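Local coordinates for protein beta-xylanase (Roseburia intestinalis L1-82, PDB 6SGF) that binds xylan weakly as the CBM86 module of a larger enzyme that probably cleaves internal beta-1,4-xylosidic linkages, at residues K7-A11 / D12-V16. Residues are numbered along the deposited sequence; the frame is centred on the assembly and turned at random.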
loop_
_atom_site.group_PDB
_atom_site.type_symbol
_atom_site.label_atom_id
_atom_site.label_comp_id
_atom_site.label_asym_id
_atom_site.label_seq_id
_atom_site.Cartn_x
_atom_site.Cartn_y
_atom_site.Cartn_z
ATOM N N LYS B 7 -9.666 5.428 -3.656
ATOM C CA LYS B 7 -9.829 4.096 -3.113
ATOM C C LYS B 7 -8.530 3.325 -3.355
ATOM O O LYS B 7 -8.141 3.108 -4.507
ATOM C CB LYS B 7 -11.020 3.408 -3.773
ATOM C CG LYS B 7 -12.423 3.903 -3.346
ATOM C CD LYS B 7 -12.570 4.131 -1.826
ATOM C CE LYS B 7 -11.871 3.058 -0.936
ATOM N NZ LYS B 7 -12.676 1.870 -0.541
ATOM N N VAL B 8 -7.829 2.964 -2.287
ATOM C CA VAL B 8 -6.506 2.350 -2.398
ATOM C C VAL B 8 -6.597 0.927 -1.895
ATOM O O VAL B 8 -7.069 0.698 -0.782
ATOM C CB VAL B 8 -5.444 3.117 -1.587
ATOM C CG1 VAL B 8 -4.112 2.385 -1.645
ATOM C CG2 VAL B 8 -5.274 4.539 -2.053
ATOM N N PHE B 9 -6.113 -0.023 -2.675
ATOM C CA PHE B 9 -6.037 -1.409 -2.234
ATOM C C PHE B 9 -4.591 -1.867 -2.249
ATOM O O PHE B 9 -3.978 -1.965 -3.324
ATOM C CB PHE B 9 -6.895 -2.305 -3.125
ATOM C CG PHE B 9 -8.291 -1.821 -3.288
ATOM C CD1 PHE B 9 -9.145 -1.763 -2.204
ATOM C CD2 PHE B 9 -8.744 -1.392 -4.519
ATOM C CE1 PHE B 9 -10.451 -1.298 -2.349
ATOM C CE2 PHE B 9 -10.048 -0.925 -4.679
ATOM C CZ PHE B 9 -10.904 -0.884 -3.582
ATOM N N THR B 10 -4.068 -2.215 -1.074
ATOM C CA THR B 10 -2.758 -2.837 -1.019
ATOM C C THR B 10 -2.875 -4.300 -1.476
ATOM O O THR B 10 -3.973 -4.845 -1.616
ATOM C CB THR B 10 -2.154 -2.741 0.380
ATOM O OG1 THR B 10 -3.003 -3.347 1.352
ATOM C CG2 THR B 10 -1.932 -1.264 0.786
ATOM N N ALA B 11 -1.713 -4.915 -1.760
ATOM C CA ALA B 11 -1.669 -6.257 -2.334
ATOM C C ALA B 11 -2.469 -7.265 -1.514
ATOM O O ALA B 11 -3.203 -8.086 -2.076
ATOM C CB ALA B 11 -0.225 -6.732 -2.486
ATOM N N ASP B 12 -2.367 -7.210 -0.184
ATOM C CA ASP B 12 -3.075 -8.220 0.595
ATOM C C ASP B 12 -4.589 -8.091 0.518
ATOM O O ASP B 12 -5.288 -9.012 0.956
ATOM C CB ASP B 12 -2.624 -8.203 2.063
ATOM C CG ASP B 12 -3.159 -7.035 2.857
ATOM O OD1 ASP B 12 -3.317 -5.927 2.306
ATOM O OD2 ASP B 12 -3.353 -7.217 4.080
ATOM N N GLN B 13 -5.117 -7.020 -0.073
ATOM C CA GLN B 13 -6.560 -6.899 -0.250
ATOM C C GLN B 13 -7.052 -7.398 -1.605
ATOM O O GLN B 13 -8.264 -7.477 -1.807
ATOM C CB GLN B 13 -6.985 -5.439 -0.067
ATOM C CG GLN B 13 -6.552 -4.800 1.222
ATOM C CD GLN B 13 -6.997 -3.348 1.316
ATOM O OE1 GLN B 13 -6.294 -2.437 0.894
ATOM N NE2 GLN B 13 -8.180 -3.134 1.867
ATOM N N LEU B 14 -6.151 -7.778 -2.507
ATOM C CA LEU B 14 -6.486 -8.160 -3.867
ATOM C C LEU B 14 -6.378 -9.680 -3.948
ATOM O O LEU B 14 -5.300 -10.239 -3.752
ATOM C CB LEU B 14 -5.548 -7.462 -4.855
ATOM C CG LEU B 14 -5.664 -5.937 -4.894
ATOM C CD1 LEU B 14 -4.569 -5.360 -5.759
ATOM C CD2 LEU B 14 -7.048 -5.563 -5.430
ATOM N N LYS B 15 -7.458 -10.335 -4.322
ATOM C CA LYS B 15 -7.472 -11.806 -4.452
ATOM C C LYS B 15 -7.270 -12.204 -5.904
ATOM O O LYS B 15 -7.813 -11.568 -6.742
ATOM C CB LYS B 15 -8.788 -12.378 -3.970
ATOM C CG LYS B 15 -8.748 -12.839 -2.535
ATOM C CD LYS B 15 -9.176 -11.791 -1.578
ATOM C CE LYS B 15 -8.942 -12.201 -0.139
ATOM N NZ LYS B 15 -7.961 -11.312 0.512
ATOM N N VAL B 16 -6.492 -13.240 -6.152
ATOM C CA VAL B 16 -6.216 -13.657 -7.522
ATOM C C VAL B 16 -7.462 -14.351 -8.085
ATOM O O VAL B 16 -7.969 -15.319 -7.520
ATOM C CB VAL B 16 -4.998 -14.590 -7.613
ATOM C CG1 VAL B 16 -4.848 -15.122 -9.074
ATOM C CG2 VAL B 16 -3.711 -13.877 -7.209
#
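T10 O accepts the N-H of Q13 at 2.9 Å and A11 O that of L14, two successive i to i+3 bonds by which strand 6-10 runs into a short 3-10 segment. The second bond, from L14 N to A11 O, measures 3.0 Å. The contacts span two to five residues along the chain.

The side chain of Q13 bends back over the start of the turn. CG lies beside its own backbone N (chi1 -54°), and the extended chain carries the amide to the end of strand 6-10. There OE1 accepts the N-H of T10 at 3.0 Å, in the carbonyl plane and on a lone pair. The same oxygen packs against F9 CA and lies near the plane of the F9 ring, at its edge. An alanine in place of Q13 would probably leave T10 N without this acceptor and uncover the backbone beside F9.

T10 and D12 lie side by side and point the same way. The hydroxyl OG1 meets D12 OD1 at 2.8 Å, nearly along the carboxylate C-O bond. Both side chains have chi1 near +60°, which sets OG1 of T10 and CG of D12 between backbone N and carbonyl carbon. On the apolar side, L14 CD2 rests on F9 CB at 4.0 Å.

The segment is a connection crossing from one antiparallel sheet of the beta-sandwich to the other. Strand 6-10 pairs with strand 119-130, and strand 15-19 pairs with strand 40-50. None of its residues line the xylan pocket. L14 packs on W43 and L45 from one sheet and on L123 and V126 from the other. T10 OG1 is also paired with Q60 OE1 of the second subunit, though its one proton cannot fully serve both this oxygen and D12. T10 packs on S125 of that subunit too, so the turn borders the dimer interface as well as the core between the sheets.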